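Local coordinates for protein Phosphoglucosamine/phosphogalactosamine mutase (Sulfolobus tokodaii, PDB 2F7L) that interconverts the 6-phosphates and 1-phosphates of glucosamine and galactosamine, a magnesium-dependent step on the way to UDP-N-acetylglucosamine and UDP-N-acetylgalactosamine, at residues 153-156 with 157-161; 120-123 with 124-127; 435-438 with 439-442. All coordinates share one frame; numbering follows the deposited sequence.

Contact 1. Residues 153-156 with 157-161; sequences STYV and NGILS
From Thr154, Tyr155 and Val156 to Gly158, Ile159 and Leu160 the backbone runs as regular alpha-helix, each carbonyl taking the amide four residues on, with Leu160 N 2.8 Å from Val156 O; one residue earlier the bond from Asn157 N to Ser153 O is weak. Among the side chains, Ile159 CD1 makes a CH-pi contact over one face of the Tyr155 ring, 3.6 Å from its centroid and displaced toward the CE2–CZ side. With CG anti to the backbone N (chi1 180°), the ring stands out from the helix on the carbonyl side, and Ile159 reaches back over it with CD1. The same i to i+4 spacing sets Val156 and Leu160 side by side, CG1 of the valine 3.5 Å from CD1 of the leucine. These residues belong to helix 151-160 of the domain II family region. Val156, Ile159 and Leu160 pack on helix 188-194, Tyr155 and Ile159 on helix 342-356, and Thr154 and Tyr155 on helix 76-86. Thr154 OG1 bonds to Arg150 O and Tyr155 OH, weakly, to Asp341 OD1; the side chain of Tyr155 lies about 7 Å from that of Asp245, a magnesium ligand by similarity.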
# COMPACT_ATOMS: atom_id res chain seq x y z
N SER A 153 20.27 -2.87 1.26
CA SER A 153 21.21 -1.89 1.80
C SER A 153 20.93 -0.49 1.29
O SER A 153 20.92 0.45 2.08
CB SER A 153 22.67 -2.25 1.47
OG SER A 153 23.08 -1.76 0.19
N THR A 154 20.70 -0.34 -0.02
CA THR A 154 20.42 0.98 -0.59
C THR A 154 19.14 1.56 -0.00
O THR A 154 19.06 2.76 0.28
CB THR A 154 20.25 0.91 -2.13
OG1 THR A 154 21.42 0.34 -2.72
CG2 THR A 154 20.05 2.28 -2.72
N TYR A 155 18.15 0.70 0.19
CA TYR A 155 16.85 1.08 0.72
C TYR A 155 16.94 1.62 2.14
O TYR A 155 16.49 2.73 2.42
CB TYR A 155 15.93 -0.14 0.66
CG TYR A 155 14.52 0.03 1.17
CD1 TYR A 155 13.62 0.87 0.53
CD2 TYR A 155 14.06 -0.74 2.24
CE1 TYR A 155 12.28 0.95 0.94
CE2 TYR A 155 12.75 -0.68 2.67
CZ TYR A 155 11.85 0.17 2.02
OH TYR A 155 10.52 0.19 2.43
N VAL A 156 17.52 0.82 3.03
CA VAL A 156 17.64 1.24 4.42
C VAL A 156 18.31 2.60 4.58
O VAL A 156 17.77 3.49 5.24
CB VAL A 156 18.42 0.22 5.24
CG1 VAL A 156 18.70 0.78 6.62
CG2 VAL A 156 17.62 -1.08 5.31
N ASN A 157 19.48 2.75 3.97
CA ASN A 157 20.22 4.00 4.03
C ASN A 157 19.37 5.14 3.51
O ASN A 157 19.35 6.23 4.07
CB ASN A 157 21.47 3.89 3.20
CG ASN A 157 22.35 2.73 3.61
OD1 ASN A 157 23.02 2.12 2.76
ND2 ASN A 157 22.37 2.41 4.92
N GLY A 158 18.67 4.87 2.41
CA GLY A 158 17.82 5.89 1.84
C GLY A 158 16.81 6.33 2.88
O GLY A 158 16.59 7.52 3.06
N ILE A 159 16.19 5.37 3.55
CA ILE A 159 15.19 5.69 4.56
C ILE A 159 15.82 6.49 5.71
O ILE A 159 15.30 7.55 6.09
CB ILE A 159 14.56 4.40 5.15
CG1 ILE A 159 13.77 3.66 4.06
CG2 ILE A 159 13.70 4.75 6.37
CD1 ILE A 159 13.29 2.26 4.49
N LEU A 160 16.93 5.98 6.25
CA LEU A 160 17.62 6.63 7.36
C LEU A 160 18.06 8.06 7.07
O LEU A 160 18.17 8.89 7.96
CB LEU A 160 18.84 5.80 7.78
CG LEU A 160 18.48 4.43 8.37
CD1 LEU A 160 19.74 3.56 8.50
CD2 LEU A 160 17.76 4.62 9.72
N SER A 161 18.27 8.36 5.80
CA SER A 161 18.70 9.68 5.42
C SER A 161 17.65 10.77 5.62
O SER A 161 17.90 11.94 5.34
CB SER A 161 19.14 9.67 3.97
OG SER A 161 18.01 9.78 3.13

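Contact 2. Residues 120-123 with 124-127; sequences KENE and IEDL
Asn122 and Glu125 come near each other on the surface of helix 118-130, ND2 of the amide 3.6 Å from OE1 of the carboxylate and the two planes turned 32° apart, an approach rather than a bond. Beneath them four successive backbone bonds join Lys120, Glu121, Asn122 and Glu123 to the residues four further on, among them Glu125 N to Glu121 O at 2.8 Å. Leu127, its CG anti to its own carbonyl carbon (chi1 -66°), lies along the Glu123 carbonyl, as is routine in a helix. Ile124 lays CG1 3.6 Å from Lys120 O and is the buried residue of the turn, packed on Leu26 and Phe33 of helix 20-34. Farther out lies the actual hold on the Glu125 carboxylate: OE2 accepts from the backbone N of both Leu4 and Phe5, which ties the helix to the N-terminal segment in the domain I family region and positions the group that faces Asn122. Asp126 OD2 forms a salt bridge with Arg132. Glu121 and Glu125 bring like charges within 5.5 Å, OE1 to OE1, so some mutual repulsion is likely; the backbone N-H groups of Leu4 and Phe5, which bond Glu125 OE2, would be expected to offset it and favour the ionised carboxylate.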
# COMPACT_ATOMS: atom_id res chain seq x y z
N LYS A 120 -0.45 2.15 -19.72
CA LYS A 120 0.65 1.23 -19.99
C LYS A 120 0.23 -0.22 -19.74
O LYS A 120 0.73 -1.13 -20.41
CB LYS A 120 1.88 1.60 -19.14
CG LYS A 120 2.39 2.99 -19.45
CD LYS A 120 3.79 3.22 -18.96
CE LYS A 120 4.35 4.55 -19.50
NZ LYS A 120 5.83 4.72 -19.22
N GLU A 121 -0.67 -0.45 -18.79
CA GLU A 121 -1.11 -1.82 -18.54
C GLU A 121 -1.79 -2.31 -19.81
O GLU A 121 -1.68 -3.48 -20.19
CB GLU A 121 -2.11 -1.89 -17.39
CG GLU A 121 -1.56 -1.44 -16.05
CD GLU A 121 -2.55 -1.61 -14.91
OE1 GLU A 121 -3.78 -1.52 -15.17
OE2 GLU A 121 -2.11 -1.83 -13.76
N ASN A 122 -2.47 -1.39 -20.48
CA ASN A 122 -3.18 -1.70 -21.71
C ASN A 122 -2.20 -2.03 -22.82
O ASN A 122 -2.46 -2.93 -23.63
CB ASN A 122 -4.04 -0.51 -22.15
CG ASN A 122 -5.13 -0.17 -21.16
OD1 ASN A 122 -5.63 0.94 -21.16
ND2 ASN A 122 -5.53 -1.13 -20.31
N GLU A 123 -1.10 -1.30 -22.90
CA GLU A 123 -0.13 -1.59 -23.94
C GLU A 123 0.37 -3.02 -23.76
O GLU A 123 0.39 -3.81 -24.70
CB GLU A 123 1.03 -0.60 -23.87
CG GLU A 123 0.65 0.80 -24.30
CD GLU A 123 1.76 1.82 -24.09
OE1 GLU A 123 2.95 1.43 -24.09
OE2 GLU A 123 1.44 3.02 -23.93
N ILE A 124 0.74 -3.36 -22.54
CA ILE A 124 1.22 -4.69 -22.23
C ILE A 124 0.13 -5.72 -22.54
O ILE A 124 0.40 -6.76 -23.13
CB ILE A 124 1.64 -4.79 -20.73
CG1 ILE A 124 2.93 -4.00 -20.52
CG2 ILE A 124 1.74 -6.25 -20.30
CD1 ILE A 124 3.36 -3.88 -19.08
N GLU A 125 -1.09 -5.41 -22.11
CA GLU A 125 -2.24 -6.28 -22.33
C GLU A 125 -2.42 -6.55 -23.84
O GLU A 125 -2.65 -7.69 -24.24
CB GLU A 125 -3.47 -5.62 -21.73
CG GLU A 125 -4.35 -6.52 -20.86
CD GLU A 125 -4.76 -5.84 -19.54
OE1 GLU A 125 -5.03 -4.61 -19.55
OE2 GLU A 125 -4.82 -6.53 -18.48
N ASP A 126 -2.32 -5.50 -24.66
CA ASP A 126 -2.46 -5.65 -26.11
C ASP A 126 -1.36 -6.57 -26.63
O ASP A 126 -1.64 -7.52 -27.36
CB ASP A 126 -2.36 -4.30 -26.83
CG ASP A 126 -2.51 -4.45 -28.35
OD1 ASP A 126 -3.59 -4.90 -28.78
OD2 ASP A 126 -1.55 -4.13 -29.12
N LEU A 127 -0.11 -6.26 -26.27
CA LEU A 127 1.05 -7.06 -26.66
C LEU A 127 0.82 -8.51 -26.28
O LEU A 127 0.99 -9.41 -27.09
CB LEU A 127 2.31 -6.55 -25.96
CG LEU A 127 2.68 -5.15 -26.45
CD1 LEU A 127 3.83 -4.60 -25.67
CD2 LEU A 127 3.01 -5.24 -27.92

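Contact 3. Residues 435-438 with 439-442; sequences AKDE and NVAN
Asp437 caps the helix that starts beside it: its OD1 accepts from Asn439 N at 3.1 Å, the donor arriving on the anti side of the carboxylate and 34° out of its plane. Asp437 thus occupies the N-cap of helix 438-452, and its CG lies anti to the backbone N (chi1 -178°), which swings the carboxylate round to the first turn. Its carbonyl serves the same turn less firmly, Asp437 O taking weak bonds from Val440 N and Ala441 N; the regular helical bond, Asn442 N to Glu438 O at 3.1 Å, follows directly. The close-packed part is apolar and gathers round the Ala435 methyl. Val440 CG2 touches Ala435 CB at 3.6 Å, and Ala441 adds its own methyl, CB to CB 4.2 Å from Ala435; the approach of Val440 CG1 to the Asp437 side chain is doubtful. A glycine in place of Val440 would probably open a gap beside the Ala435 methyl, which would lose its CG2 neighbour. The other side is looser and faces solvent: Glu438 and Asn439 are exposed, Glu438 running extended beyond CG, and Asn439 sets its amide plane 58° from the carboxylate of Asp437. Ala435 ends strand 428-435 and is backbone-bonded to Tyr371, and Lys436 forms a salt bridge with Glu293. The turn therefore leads from the antiparallel sheet of the C-terminal domain into helix 438-452, whose first turn lies on strand 371-378 through Glu438 on Tyr371 and Ala441 and Asn442 on Val373.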
# COMPACT_ATOMS: atom_id res chain seq x y z
N ALA A 435 -18.86 8.03 12.69
CA ALA A 435 -19.17 9.33 13.27
C ALA A 435 -18.66 9.39 14.70
O ALA A 435 -18.35 8.35 15.29
CB ALA A 435 -20.66 9.57 13.25
N LYS A 436 -18.57 10.59 15.27
CA LYS A 436 -18.11 10.75 16.65
C LYS A 436 -19.11 10.18 17.64
O LYS A 436 -18.82 10.03 18.82
CB LYS A 436 -17.84 12.22 16.96
CG LYS A 436 -16.55 12.68 16.34
CD LYS A 436 -16.25 14.11 16.66
CE LYS A 436 -14.89 14.47 16.15
NZ LYS A 436 -14.62 15.89 16.38
N ASP A 437 -20.28 9.84 17.10
CA ASP A 437 -21.38 9.25 17.85
C ASP A 437 -21.73 7.90 17.20
O ASP A 437 -22.41 7.84 16.16
CB ASP A 437 -22.57 10.21 17.79
CG ASP A 437 -23.76 9.72 18.59
OD1 ASP A 437 -23.82 8.49 18.88
OD2 ASP A 437 -24.64 10.57 18.91
N GLU A 438 -21.26 6.82 17.82
CA GLU A 438 -21.46 5.46 17.31
C GLU A 438 -22.87 5.14 16.81
O GLU A 438 -23.04 4.37 15.85
CB GLU A 438 -21.05 4.47 18.39
CG GLU A 438 -21.27 3.00 18.08
CD GLU A 438 -20.84 2.12 19.25
OE1 GLU A 438 -19.61 1.90 19.42
OE2 GLU A 438 -21.72 1.67 20.03
N ASN A 439 -23.88 5.72 17.44
CA ASN A 439 -25.26 5.47 17.07
C ASN A 439 -25.72 6.15 15.78
O ASN A 439 -26.51 5.57 15.02
CB ASN A 439 -26.19 5.86 18.22
CG ASN A 439 -25.85 5.11 19.50
OD1 ASN A 439 -24.69 5.07 19.91
ND2 ASN A 439 -26.86 4.52 20.13
N VAL A 440 -25.26 7.38 15.53
CA VAL A 440 -25.68 8.04 14.30
C VAL A 440 -25.01 7.30 13.14
O VAL A 440 -25.49 7.33 12.02
CB VAL A 440 -25.35 9.57 14.25
CG1 VAL A 440 -25.03 10.08 15.63
CG2 VAL A 440 -24.23 9.86 13.28
N ALA A 441 -23.91 6.62 13.44
CA ALA A 441 -23.19 5.87 12.42
C ALA A 441 -23.92 4.57 12.09
O ALA A 441 -24.13 4.23 10.92
CB ALA A 441 -21.79 5.57 12.88
N ASN A 442 -24.29 3.83 13.12
CA ASN A 442 -24.99 2.58 12.89
C ASN A 442 -26.28 2.87 12.15
O ASN A 442 -26.65 2.19 11.19
CB ASN A 442 -25.30 1.93 14.22
CG ASN A 442 -25.82 0.54 14.05
OD1 ASN A 442 -25.09 -0.35 13.61
ND2 ASN A 442 -27.10 0.33 14.38

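Along the chain contact 2 comes first, on helix 118-130, then contact 1 on helix 151-160, and contact 3 last, where strand 428-435 gives way to helix 438-452. They fall in three different family regions, domain I, domain II and the C-terminal domain, and share no helix, strand or sheet. The centres of contacts 1 and 2 are about 33 Å apart, and the centre of contact 3 is about 43 Å and 45 Å from theirs; contacts 1 and 3 are on opposite sides of the chain's centre. None touches another, so none joins the other two; contact 1 lies where helices of domains I, II and III meet, and it alone approaches magnesium ligands assigned by similarity.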